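Local coordinates for protein uncharacterized conserved (Bdellovibrio bacteriovorus, PDB 7O21) that probably trims cell-wall peptidoglycan as an LD-carboxypeptidase of the YkuD family, an asymmetric editing that generates the curved shape of this predatory bacterium, at residues 157-160 and 161-164. Sequence-based numbering, arbitrary orientation.
Sequences DVIK and KLAD
The flat carboxylate of D157 meets K161 through a water, which lies over one face of the group, well out of its plane, and donates to OD2 at 2.7 Å. The same water accepts from NZ of K161, on that side too. With 4.3 Å between D157 OD2 and K161 NZ, the opposite charges are bridged by solvent rather than in direct contact. They suit an exposed helix surface one turn apart, and the extended chain of K161, whose CG passes 3.4 Å from D157 O, carries its ammonium back over the preceding turn.

Inside, the backbone is helical: L162 N donates to V158 O at 2.9 Å, nearly in line with the carbonyl, whereas A163 N reaches I159 O tilted 29° from the carbonyl plane. On the buried side V158 and L162 lie side by side. V158 sets CG1 anti to its backbone N (chi1 171°), and this methyl touches L162 CD1 at 3.9 Å; branched aliphatic residues fill such an inner face well.

This short helix, 156-163, rests on the sheet of the catalytic domain. Y69 of strand 62-73 meets V158, K161 and L162, L53 and V55 of strand 52-59 receive L162, and F114 of strand 113-116 packs on I159 and A163, the isoleucine side chain lying about 6 Å from that of the predicted catalytic H136.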
ATOM      1  N   ASP A 157     -10.337 -25.669  -9.669  1.00 18.44           N
ATOM      2  CA  ASP A 157      -9.715 -26.720  -8.833  1.00 21.14           C
ATOM      3  C   ASP A 157      -8.296 -26.284  -8.462  1.00 17.04           C
ATOM      4  O   ASP A 157      -7.908 -26.500  -7.367  1.00 19.43           O
ATOM      5  CB  ASP A 157      -9.805 -28.098  -9.498  1.00 18.74           C
ATOM      6  CG  ASP A 157      -8.982 -28.294 -10.761  1.00 20.25           C
ATOM      7  OD1 ASP A 157      -8.827 -27.371 -11.489  1.00 19.12           O
ATOM      8  OD2 ASP A 157      -8.561 -29.405 -10.990  1.00 23.76           O
ATOM      9  N   VAL A 158      -7.620 -25.646  -9.397  1.00 16.56           N
ATOM     10  CA  VAL A 158      -6.245 -25.230  -9.152  1.00 18.50           C
ATOM     11  C   VAL A 158      -6.190 -24.103  -8.134  1.00 17.95           C
ATOM     12  O   VAL A 158      -5.351 -24.126  -7.227  1.00 17.77           O
ATOM     13  CB  VAL A 158      -5.590 -24.835 -10.479  1.00 16.90           C
ATOM     14  CG1 VAL A 158      -4.230 -24.190 -10.225  1.00 18.27           C
ATOM     15  CG2 VAL A 158      -5.435 -26.058 -11.375  1.00 18.83           C
ATOM     16  N   ILE A 159      -7.072 -23.103  -8.253  1.00 16.81           N
ATOM     17  CA  ILE A 159      -6.953 -21.963  -7.343  1.00 17.60           C
ATOM     18  C   ILE A 159      -7.208 -22.402  -5.910  1.00 18.96           C
ATOM     19  O   ILE A 159      -6.603 -21.867  -4.967  1.00 17.98           O
ATOM     20  CB  ILE A 159      -7.827 -20.758  -7.769  1.00 15.49           C
ATOM     21  CG1 ILE A 159      -7.345 -19.473  -7.083  1.00 18.42           C
ATOM     22  CG2 ILE A 159      -9.300 -21.001  -7.422  1.00 16.77           C
ATOM     23  CD1 ILE A 159      -6.065 -18.888  -7.661  1.00 20.49           C
ATOM     24  N   LYS A 160      -8.082 -23.402  -5.726  1.00 18.09           N
ATOM     25  CA  LYS A 160      -8.339 -23.922  -4.388  1.00 20.35           C
ATOM     26  C   LYS A 160      -7.129 -24.669  -3.830  1.00 18.59           C
ATOM     27  O   LYS A 160      -6.858 -24.601  -2.627  1.00 22.78           O
ATOM     28  CB  LYS A 160      -9.585 -24.804  -4.397  1.00 20.61           C
ATOM     29  CG  LYS A 160     -10.848 -24.047  -4.749  1.00 21.22           C
ATOM     30  CD  LYS A 160     -12.049 -24.967  -4.932  1.00 24.50           C
ATOM     31  CE  LYS A 160     -13.242 -24.168  -5.428  1.00 26.08           C
ATOM     32  NZ  LYS A 160     -14.388 -25.034  -5.845  1.00 27.70           N
ATOM     33  N   LYS A 161      -6.398 -25.399  -4.676  1.00 19.26           N
ATOM     34  CA  LYS A 161      -5.156 -26.016  -4.218  1.00 22.28           C
ATOM     35  C   LYS A 161      -4.117 -24.960  -3.861  1.00 19.20           C
ATOM     36  O   LYS A 161      -3.421 -25.079  -2.843  1.00 21.95           O
ATOM     37  CB  LYS A 161      -4.603 -26.941  -5.299  1.00 21.34           C
ATOM     38  CG  LYS A 161      -5.472 -28.153  -5.635  1.00 28.50           C
ATOM     39  CD  LYS A 161      -4.903 -28.915  -6.833  1.00 31.25           C
ATOM     40  CE  LYS A 161      -5.753 -30.125  -7.190  1.00 41.45           C
ATOM     41  NZ  LYS A 161      -5.313 -30.742  -8.478  1.00 45.51           N
ATOM     42  N   LEU A 162      -3.983 -23.923  -4.689  1.00 18.12           N
ATOM     43  CA  LEU A 162      -2.949 -22.923  -4.438  1.00 15.78           C
ATOM     44  C   LEU A 162      -3.203 -22.164  -3.145  1.00 17.85           C
ATOM     45  O   LEU A 162      -2.255 -21.698  -2.500  1.00 18.00           O
ATOM     46  CB  LEU A 162      -2.866 -21.948  -5.605  1.00 15.81           C
ATOM     47  CG  LEU A 162      -2.386 -22.549  -6.926  1.00 17.23           C
ATOM     48  CD1 LEU A 162      -2.446 -21.497  -8.028  1.00 17.72           C
ATOM     49  CD2 LEU A 162      -0.967 -23.088  -6.777  1.00 19.50           C
ATOM     50  N   ALA A 163      -4.467 -22.020  -2.754  1.00 18.82           N
ATOM     51  CA  ALA A 163      -4.781 -21.290  -1.536  1.00 17.74           C
ATOM     52  C   ALA A 163      -4.055 -21.876  -0.335  1.00 24.14           C
ATOM     53  O   ALA A 163      -3.701 -21.140   0.596  1.00 23.02           O
ATOM     54  CB  ALA A 163      -6.298 -21.264  -1.304  1.00 20.27           C
ATOM     55  N   ASP A 164      -3.792 -23.185  -0.355  1.00 23.17           N
ATOM     56  CA  ASP A 164      -3.085 -23.838   0.743  1.00 27.58           C
ATOM     57  C   ASP A 164      -1.634 -23.392   0.857  1.00 25.86           C
ATOM     58  O   ASP A 164      -1.031 -23.555   1.924  1.00 28.89           O
ATOM     59  CB  ASP A 164      -3.151 -25.360   0.586  1.00 30.96           C
ATOM     60  CG  ASP A 164      -4.554 -25.907   0.775  1.00 38.28           C
ATOM     61  OD1 ASP A 164      -5.379 -25.229   1.428  1.00 43.66           O
ATOM     62  OD2 ASP A 164      -4.832 -27.012   0.262  1.00 49.41           O
TER
HETATM   63  O   HOH W   1      -5.886 -29.642 -10.870  1.00 25.86           O